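PDB 3SKV: SsfX3 from Streptomyces sp. SF2575, which probably transfers a salicylyl group onto a tetracycline intermediate, as an acyltransferase of the GDSL/SGNH family with an added jelly-roll domain. Local coordinates for residues A[204-207]-A[213-216]; A[221-226]-A[241-246]; A[269-274]-A[320-325]; A[285-290]-A[378-383]. The protein carries 1 engineered substitution. All blocks are in the same frame, centred on the assembly; numbering follows the deposited sequence.

Interaction 1 (A[204-207]-A[213-216]); sequences PSRT and ARAE
Arg214, near the end of helix 208-216, reaches back to the loop just before that helix and meets Ser205 there. The contact is mainly polar. Arg214 NH1 gives a hydrogen bond of 2.8 Å to the backbone oxygen Ser205 O, bent to an N-H...O angle of 135°. The acceptor lies close to the guanidinium plane, at its edge, whereas the donor stands 45° above the plane of the carbonyl. A bend about the CG-CD bond of the arginine (chi3 66°) turns the guanidinium so that NH1 is presented to Ser205 O. Its other terminal nitrogen, NH2, donates to Gly127 O, so two carbonyls fix the rotation of the flat group.

The remaining touches are van der Waals contacts. Ser205 OG lies 3.7 Å from Arg214 NH1, but its hydrogen-bonding partner is Asp122 OD2. The short hydroxymethyl group of Ser205 lets the guanidinium come close while OG stays bonded to Asp122. Arg206 CG approaches the guanidinium edge at 4.3 Å from Arg214 NH1, while its own charged end turns off to Ser203 OG.

Gly127 and Asp122 belong to the antiparallel jelly-roll part. The chemistry therefore implies two polar links to the other domain, one from the helix through Arg214 to Gly127 and one from the preceding loop through Ser205 OG to Asp122.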
# COMPACT_ATOMS: atom_id res chain seq x y z
N PRO A 204 -1.20 4.78 -10.03
CA PRO A 204 -1.14 3.72 -8.97
C PRO A 204 -0.06 2.65 -9.05
O PRO A 204 0.36 2.14 -8.01
CB PRO A 204 -2.55 3.11 -8.99
CG PRO A 204 -3.41 4.14 -9.62
CD PRO A 204 -2.57 4.91 -10.58
N SER A 205 0.37 2.26 -10.27
CA SER A 205 1.40 1.23 -10.44
C SER A 205 2.79 1.87 -10.32
O SER A 205 3.80 1.17 -10.39
CB SER A 205 1.23 0.49 -11.76
OG SER A 205 1.48 1.36 -12.86
N ARG A 206 2.82 3.20 -10.06
CA ARG A 206 4.09 3.91 -9.98
C ARG A 206 4.39 4.54 -8.63
O ARG A 206 5.21 5.47 -8.56
CB ARG A 206 4.29 4.82 -11.19
CG ARG A 206 4.61 4.03 -12.48
CD ARG A 206 4.78 4.91 -13.70
NE ARG A 206 3.46 5.36 -14.16
CZ ARG A 206 3.25 6.30 -15.08
NH1 ARG A 206 4.28 6.92 -15.65
NH2 ARG A 206 2.01 6.65 -15.41
N THR A 207 3.79 4.01 -7.53
CA THR A 207 4.12 4.43 -6.17
C THR A 207 5.45 3.72 -5.86
O THR A 207 5.79 2.74 -6.54
CB THR A 207 3.04 4.06 -5.13
OG1 THR A 207 2.91 2.64 -5.06
CG2 THR A 207 1.68 4.68 -5.42
N ALA A 213 7.82 -3.58 -5.45
CA ALA A 213 7.22 -4.93 -5.58
C ALA A 213 7.37 -5.50 -6.98
O ALA A 213 7.71 -6.68 -7.13
CB ALA A 213 5.75 -4.90 -5.19
N ARG A 214 7.10 -4.68 -7.99
CA ARG A 214 7.18 -5.10 -9.39
C ARG A 214 8.62 -5.46 -9.78
O ARG A 214 8.83 -6.48 -10.44
CB ARG A 214 6.63 -4.03 -10.33
CG ARG A 214 5.13 -3.85 -10.25
CD ARG A 214 4.70 -2.54 -10.89
NE ARG A 214 4.93 -2.54 -12.33
CZ ARG A 214 4.96 -1.45 -13.08
NH1 ARG A 214 4.76 -0.26 -12.54
NH2 ARG A 214 5.17 -1.55 -14.40
N ALA A 215 9.60 -4.66 -9.33
CA ALA A 215 11.00 -4.93 -9.65
C ALA A 215 11.49 -6.19 -8.94
O ALA A 215 12.35 -6.90 -9.47
CB ALA A 215 11.86 -3.75 -9.27
N GLU A 216 10.93 -6.47 -7.75
CA GLU A 216 11.32 -7.63 -6.97
C GLU A 216 10.54 -8.91 -7.26
O GLU A 216 11.00 -9.97 -6.87
CB GLU A 216 11.30 -7.31 -5.46
CG GLU A 216 12.50 -6.49 -4.98
CD GLU A 216 13.89 -7.05 -5.27
OE1 GLU A 216 14.08 -8.28 -5.20
OE2 GLU A 216 14.81 -6.23 -5.54

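Interaction 2 (A[221-226]-A[241-246]); sequences QSLSFA and RDLPAD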
# COMPACT_ATOMS: atom_id res chain seq x y z
N GLN A 221 1.00 -6.19 -0.32
CA GLN A 221 -0.13 -5.95 0.56
C GLN A 221 0.25 -4.77 1.45
O GLN A 221 1.10 -4.87 2.32
CB GLN A 221 -0.45 -7.18 1.41
CG GLN A 221 -1.54 -6.92 2.44
CD GLN A 221 -2.92 -6.78 1.83
OE1 GLN A 221 -3.43 -7.71 1.21
NE2 GLN A 221 -3.53 -5.63 2.01
N SER A 222 -0.39 -3.63 1.20
CA SER A 222 -0.18 -2.40 1.94
C SER A 222 -1.16 -2.31 3.09
O SER A 222 -2.36 -2.51 2.91
CB SER A 222 -0.38 -1.19 1.02
OG SER A 222 -0.41 0.03 1.76
N LEU A 223 -0.64 -2.05 4.27
CA LEU A 223 -1.39 -1.80 5.49
C LEU A 223 -0.90 -0.45 6.01
O LEU A 223 -0.81 -0.22 7.22
CB LEU A 223 -1.22 -2.92 6.52
CG LEU A 223 -1.75 -4.29 6.16
CD1 LEU A 223 -1.41 -5.28 7.20
CD2 LEU A 223 -3.24 -4.29 5.96
N SER A 224 -0.58 0.45 5.07
CA SER A 224 -0.19 1.85 5.25
C SER A 224 -1.46 2.70 5.23
O SER A 224 -2.14 2.78 4.20
CB SER A 224 0.73 2.30 4.12
OG SER A 224 2.10 2.18 4.47
N PHE A 225 -1.81 3.33 6.36
CA PHE A 225 -3.02 4.15 6.38
C PHE A 225 -2.69 5.55 6.90
O PHE A 225 -3.48 6.13 7.67
CB PHE A 225 -4.10 3.45 7.23
CG PHE A 225 -4.38 2.01 6.86
CD1 PHE A 225 -5.18 1.70 5.76
CD2 PHE A 225 -3.86 0.97 7.61
CE1 PHE A 225 -5.44 0.37 5.42
CE2 PHE A 225 -4.15 -0.35 7.29
CZ PHE A 225 -4.94 -0.64 6.19
N ALA A 226 -1.49 6.09 6.49
CA ALA A 226 -0.91 7.38 6.92
C ALA A 226 -0.67 7.39 8.46
O ALA A 226 -0.71 6.33 9.06
CB ALA A 226 -1.76 8.56 6.45
N ARG A 241 -0.16 -11.01 11.31
CA ARG A 241 0.01 -12.38 11.78
C ARG A 241 -0.91 -13.35 11.01
O ARG A 241 -0.49 -14.46 10.68
CB ARG A 241 -0.32 -12.44 13.28
CG ARG A 241 -0.20 -13.82 13.90
CD ARG A 241 -0.95 -13.97 15.19
NE ARG A 241 -2.37 -13.72 15.02
CZ ARG A 241 -3.22 -13.50 16.01
NH1 ARG A 241 -2.79 -13.45 17.27
NH2 ARG A 241 -4.50 -13.28 15.76
N ASP A 242 -2.17 -12.92 10.76
CA ASP A 242 -3.18 -13.74 10.11
C ASP A 242 -3.17 -13.69 8.57
O ASP A 242 -3.92 -14.39 7.92
CB ASP A 242 -4.56 -13.46 10.73
CG ASP A 242 -4.65 -13.76 12.24
OD1 ASP A 242 -3.94 -14.68 12.71
OD2 ASP A 242 -5.42 -13.06 12.95
N LEU A 243 -2.25 -12.91 8.00
CA LEU A 243 -2.08 -12.73 6.55
C LEU A 243 -0.89 -13.58 6.04
O LEU A 243 0.07 -13.73 6.79
CB LEU A 243 -1.79 -11.24 6.31
CG LEU A 243 -2.83 -10.35 5.62
CD1 LEU A 243 -4.20 -10.91 5.65
CD2 LEU A 243 -2.84 -8.98 6.20
N PRO A 244 -0.88 -14.11 4.78
CA PRO A 244 0.33 -14.81 4.29
C PRO A 244 1.46 -13.78 4.07
O PRO A 244 1.20 -12.64 3.62
CB PRO A 244 -0.11 -15.45 2.97
CG PRO A 244 -1.26 -14.64 2.50
CD PRO A 244 -1.91 -14.00 3.71
N ALA A 245 2.71 -14.16 4.43
CA ALA A 245 3.83 -13.24 4.29
C ALA A 245 5.15 -13.94 4.16
O ALA A 245 5.48 -14.83 4.96
CB ALA A 245 3.88 -12.29 5.48
N ASP A 246 5.94 -13.48 3.21
CA ASP A 246 7.28 -13.99 2.98
C ASP A 246 8.30 -12.93 3.33
O ASP A 246 9.46 -13.26 3.52
CB ASP A 246 7.44 -14.47 1.54
CG ASP A 246 6.55 -15.64 1.25
OD1 ASP A 246 6.91 -16.77 1.66
OD2 ASP A 246 5.46 -15.42 0.68
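Leu223 and Leu243 point their branches at each other, tip to tip, with Leu223 CD1 4.1 Å from Leu243 CD2. Leu223 sits near the end of strand 219-223 and sends an extended chain across the gap: CG lies beside the backbone N (chi1 -65°) and CD1 continues the extended chain (chi2 175°), which makes it the branch that reaches Leu243. Leu243 answers from the turn that follows helix 234-242. Two residues further back on the strand, Gln221 points to the same side, as alternate residues of a strand do, and lays its aliphatic carbon CG against the same methyl, 4.5 Å from Leu243 CD2. Leucine suits both ends of this gap because its forked tip can span it without any polar group to satisfy. The amide of Gln221 instead bends back, and its NE2 makes weak hydrogen bonds to Ser222 O and to Gly46 O.

Just before Leu243, Arg241 grips Asp242 side-on: NE to OD1 at 3.0 Å and NH2 to OD2 at 3.0 Å, the latter nearly straight at 173°. Glu279 and Arg280 extend this pair into a network of charges.

Strand 219-223 is an outermost strand of the parallel sheet, and helix 234-242 belongs to the beta-alpha-beta crossover that carries the chain past strand 187-192 to strand 247-252. Ile189 of the bridged strand touches both leucines, and Leu239 and Ile240 of the helix also lie on Leu223.

Interaction 3 (A[269-274]-A[320-325]); sequences NLVGFV and ELLRKH
Val274 and Leu322 form the tight part of this helix-helix contact, meeting tip to tip with Val274 CG1 3.8 Å from Leu322 CD2. That single methyl also lies 4.1 Å from Val274 CG2, so it rests over the fork of the valine. CG1 of Val274 stands anti to the backbone N (chi1 166°). A beta-branched residue suits this buried place, since its short, stiff side chain offers both methyls at once.

One turn earlier the packing is looser. Val271 CG2 is shared between Leu322 CD1 and Leu321 CD2, 4.1 Å from each, and its side chain crosses that of Leu321 at about a right angle. Leu321 lies on the solvent side. Here the helix 308-324 ends: His325 folds its ring back so that ND1 donates to Leu321 O at 2.9 Å, almost straight (169°), while its backbone N reaches the same oxygen from the opposite face of the carbonyl.

The segment axes stay 11.4 Å apart and cross at -47°, a separation that fits side chains meeting by their ends. Earlier on helix 308-324, Val315 and Val318 receive Leu270; Val274 also rests on Ile286 and Leu288 of strand 286-290, and Phe273 turns to helix 234-242.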
# COMPACT_ATOMS: atom_id res chain seq x y z
N ASN A 269 5.37 -1.54 22.99
CA ASN A 269 4.41 -1.71 21.92
C ASN A 269 5.03 -2.34 20.69
O ASN A 269 4.37 -3.16 20.05
CB ASN A 269 3.70 -0.39 21.58
CG ASN A 269 2.79 0.17 22.66
OD1 ASN A 269 2.51 1.37 22.70
ND2 ASN A 269 2.28 -0.66 23.57
N LEU A 270 6.29 -1.99 20.38
CA LEU A 270 7.03 -2.52 19.24
C LEU A 270 7.43 -3.99 19.46
O LEU A 270 7.22 -4.84 18.58
CB LEU A 270 8.24 -1.62 18.92
CG LEU A 270 9.06 -1.94 17.66
CD1 LEU A 270 8.16 -2.24 16.42
CD2 LEU A 270 10.08 -0.84 17.39
N VAL A 271 7.96 -4.29 20.66
CA VAL A 271 8.31 -5.66 21.06
C VAL A 271 7.03 -6.53 20.95
O VAL A 271 7.03 -7.54 20.23
CB VAL A 271 8.95 -5.71 22.47
CG1 VAL A 271 8.86 -7.10 23.07
CG2 VAL A 271 10.39 -5.21 22.43
N GLY A 272 5.95 -6.07 21.58
CA GLY A 272 4.65 -6.73 21.55
C GLY A 272 4.15 -6.96 20.14
O GLY A 272 3.72 -8.07 19.81
N PHE A 273 4.28 -5.94 19.29
CA PHE A 273 3.89 -5.98 17.87
C PHE A 273 4.55 -7.12 17.10
O PHE A 273 3.85 -7.90 16.43
CB PHE A 273 4.15 -4.63 17.21
CG PHE A 273 3.32 -4.33 15.98
CD1 PHE A 273 2.10 -3.67 16.09
CD2 PHE A 273 3.81 -4.60 14.71
CE1 PHE A 273 1.35 -3.34 14.94
CE2 PHE A 273 3.06 -4.29 13.57
CZ PHE A 273 1.82 -3.68 13.70
N VAL A 274 5.90 -7.24 17.21
CA VAL A 274 6.70 -8.29 16.55
C VAL A 274 6.33 -9.68 17.10
O VAL A 274 6.16 -10.61 16.32
CB VAL A 274 8.21 -8.00 16.69
CG1 VAL A 274 9.08 -9.21 16.33
CG2 VAL A 274 8.61 -6.79 15.87
N GLU A 320 17.93 -4.75 18.21
CA GLU A 320 19.10 -5.35 18.84
C GLU A 320 18.67 -6.32 19.95
O GLU A 320 19.24 -7.40 20.06
CB GLU A 320 20.03 -4.26 19.40
CG GLU A 320 20.81 -3.46 18.36
CD GLU A 320 21.55 -2.21 18.83
OE1 GLU A 320 21.44 -1.84 20.02
OE2 GLU A 320 22.24 -1.59 17.98
N LEU A 321 17.65 -5.94 20.75
CA LEU A 321 17.13 -6.75 21.85
C LEU A 321 16.53 -8.08 21.34
O LEU A 321 16.88 -9.13 21.86
CB LEU A 321 16.13 -5.94 22.68
CG LEU A 321 15.44 -6.68 23.83
CD1 LEU A 321 16.28 -6.69 25.06
CD2 LEU A 321 14.05 -6.12 24.10
N LEU A 322 15.69 -8.02 20.31
CA LEU A 322 15.08 -9.21 19.70
C LEU A 322 16.15 -10.15 19.11
O LEU A 322 16.09 -11.37 19.34
CB LEU A 322 14.08 -8.77 18.62
CG LEU A 322 12.61 -8.55 19.00
CD1 LEU A 322 12.43 -8.19 20.46
CD2 LEU A 322 12.00 -7.52 18.13
N ARG A 323 17.14 -9.58 18.40
CA ARG A 323 18.28 -10.27 17.80
C ARG A 323 19.13 -10.96 18.88
O ARG A 323 19.35 -12.17 18.77
CB ARG A 323 19.13 -9.27 16.98
CG ARG A 323 20.16 -9.89 16.01
CD ARG A 323 20.53 -8.92 14.89
NE ARG A 323 21.03 -9.59 13.68
CZ ARG A 323 20.66 -9.28 12.43
NH1 ARG A 323 19.76 -8.33 12.21
NH2 ARG A 323 21.18 -9.94 11.40
N LYS A 324 19.55 -10.21 19.94
CA LYS A 324 20.39 -10.66 21.05
C LYS A 324 19.79 -11.90 21.76
O LYS A 324 20.52 -12.81 22.15
CB LYS A 324 20.57 -9.50 22.06
CG LYS A 324 21.49 -9.81 23.22
CD LYS A 324 21.37 -8.79 24.31
CE LYS A 324 21.28 -9.49 25.63
NZ LYS A 324 20.99 -8.53 26.73
N HIS A 325 18.48 -11.94 21.88
CA HIS A 325 17.82 -13.06 22.51
C HIS A 325 17.28 -14.14 21.54
O HIS A 325 16.33 -14.85 21.87
CB HIS A 325 16.77 -12.59 23.49
CG HIS A 325 17.29 -11.73 24.59
ND1 HIS A 325 17.46 -10.37 24.41
CD2 HIS A 325 17.72 -12.07 25.82
CE1 HIS A 325 17.96 -9.92 25.56
NE2 HIS A 325 18.15 -10.91 26.43

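Interaction 4 (A[285-290]-A[378-383]); sequences PIVLGS and LGVLPV
Pro285 and Val380 bring the backbones closest, with CA atoms 6.4 Å apart, where the entry to strand 286-290 runs beneath the loop that follows helix 361-377. The strand belongs to the five-stranded parallel sheet of the SGNH hydrolase fold, a three-layer alpha/beta arrangement, and the contact joins one face of that sheet to the C-terminal loop. Gly379 ends the helix with a Schellman motif; its phi of 82° is one that glycine adopts readily. The turn brings Leu378 and Val380, the residues flanking Gly379 in sequence, to the same face of the sheet.

All touching side chains are apolar. Pro285 and Val287, two residues apart, point to this face, while Ile286 between them turns to helix 266-278 on the other. Valine suits the strand because beta-branching favours the extended backbone, and the two methyls of Val287 meet separate partners: CG1 lies across Leu378 and CG2 meets Val380, with 4.1 Å between Val287 CG2 and Val380 CG2. Both of these pairs cross at a slant. Leu378 uses its longer reach to bring CD1 to 3.9 Å from Val287 CG1, and Leu333 of the adjoining strand 330-333 touches both side chains. Val380, buried, also lies on Leu247 and His331, so it spans three neighbouring strands. With CG1 beside its backbone N (chi1 -54°), it sets that methyl over the flank of the proline ring, where Val380 CG1 comes to 3.6 Å from Pro285 CB.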
# COMPACT_ATOMS: atom_id res chain seq x y z
N PRO A 285 11.39 -12.91 7.41
CA PRO A 285 12.17 -11.68 7.66
C PRO A 285 11.27 -10.49 7.99
O PRO A 285 10.36 -10.17 7.23
CB PRO A 285 12.93 -11.45 6.33
CG PRO A 285 12.78 -12.71 5.55
CD PRO A 285 11.55 -13.38 6.02
N ILE A 286 11.48 -9.89 9.17
CA ILE A 286 10.77 -8.71 9.64
C ILE A 286 11.78 -7.57 9.64
O ILE A 286 12.84 -7.65 10.29
CB ILE A 286 10.10 -8.87 11.04
CG1 ILE A 286 9.00 -9.98 11.02
CG2 ILE A 286 9.51 -7.51 11.52
CD1 ILE A 286 8.48 -10.31 12.40
N VAL A 287 11.47 -6.53 8.87
CA VAL A 287 12.31 -5.35 8.74
C VAL A 287 11.69 -4.25 9.56
O VAL A 287 10.58 -3.78 9.28
CB VAL A 287 12.56 -4.98 7.26
CG1 VAL A 287 13.41 -3.75 7.16
CG2 VAL A 287 13.20 -6.14 6.53
N LEU A 288 12.42 -3.87 10.59
CA LEU A 288 12.06 -2.82 11.54
C LEU A 288 12.67 -1.51 11.07
O LEU A 288 13.88 -1.29 11.15
CB LEU A 288 12.60 -3.21 12.91
CG LEU A 288 11.56 -3.56 13.95
CD1 LEU A 288 10.41 -4.42 13.39
CD2 LEU A 288 12.21 -4.20 15.13
N GLY A 289 11.81 -0.70 10.49
CA GLY A 289 12.22 0.56 9.90
C GLY A 289 11.98 1.75 10.79
O GLY A 289 10.88 1.94 11.30
N SER A 290 13.02 2.56 10.98
CA SER A 290 12.87 3.80 11.70
C SER A 290 12.30 4.75 10.68
O SER A 290 12.48 4.56 9.47
CB SER A 290 14.21 4.31 12.23
OG SER A 290 15.17 4.43 11.20
N LEU A 378 20.52 -5.96 3.80
CA LEU A 378 20.11 -6.73 4.98
C LEU A 378 20.03 -8.24 4.68
O LEU A 378 19.94 -9.04 5.60
CB LEU A 378 18.76 -6.27 5.54
CG LEU A 378 18.63 -4.83 6.03
CD1 LEU A 378 17.18 -4.49 6.26
CD2 LEU A 378 19.44 -4.59 7.27
N GLY A 379 20.05 -8.60 3.40
CA GLY A 379 19.97 -10.00 2.98
C GLY A 379 18.56 -10.57 2.94
O GLY A 379 18.42 -11.79 2.87
N VAL A 380 17.52 -9.72 2.96
CA VAL A 380 16.12 -10.15 2.91
C VAL A 380 15.62 -10.22 1.45
O VAL A 380 14.63 -10.90 1.17
CB VAL A 380 15.17 -9.32 3.83
CG1 VAL A 380 15.67 -9.29 5.27
CG2 VAL A 380 14.96 -7.90 3.29
N LEU A 381 16.34 -9.53 0.54
CA LEU A 381 16.06 -9.47 -0.88
C LEU A 381 17.22 -10.12 -1.63
O LEU A 381 18.38 -9.84 -1.29
CB LEU A 381 15.90 -8.00 -1.31
CG LEU A 381 14.51 -7.51 -1.68
CD1 LEU A 381 13.43 -8.12 -0.81
CD2 LEU A 381 14.44 -6.00 -1.70
N PRO A 382 16.96 -11.00 -2.63
CA PRO A 382 15.65 -11.44 -3.15
C PRO A 382 14.95 -12.41 -2.20
O PRO A 382 15.59 -12.94 -1.30
CB PRO A 382 16.02 -12.12 -4.47
CG PRO A 382 17.39 -12.67 -4.23
CD PRO A 382 18.07 -11.64 -3.36
N VAL A 383 13.65 -12.67 -2.41
CA VAL A 383 12.87 -13.56 -1.55
C VAL A 383 12.94 -15.03 -2.02
O VAL A 383 13.18 -15.93 -1.21
CB VAL A 383 11.44 -13.04 -1.27
CG1 VAL A 383 10.71 -13.95 -0.30
CG2 VAL A 383 11.49 -11.62 -0.71

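How the interactions relate
From the N terminus, interaction 1 comes first and closes the shortest loop, returning helix 208-216 to the segment that leads into it. Interaction 2 follows in series, closing the excursion from edge strand 219-223 through helix 234-242. Interactions 3 and 4 then cross: their segments alternate as 269-274, 285-290, 320-325 and 378-383, so in sequence strand 286-290 comes between the two helices of interaction 3. They touch through Val274, which packs on Leu288 and Ile286. Asp246 meets Pro285 and Val383, linking interactions 2 and 4, and Glu216 lies against Leu381, linking 1 and 4. Interactions 2 to 4 pack helices and the C-terminal loop on the parallel sheet; interaction 1 lies toward the N-terminal beta domain.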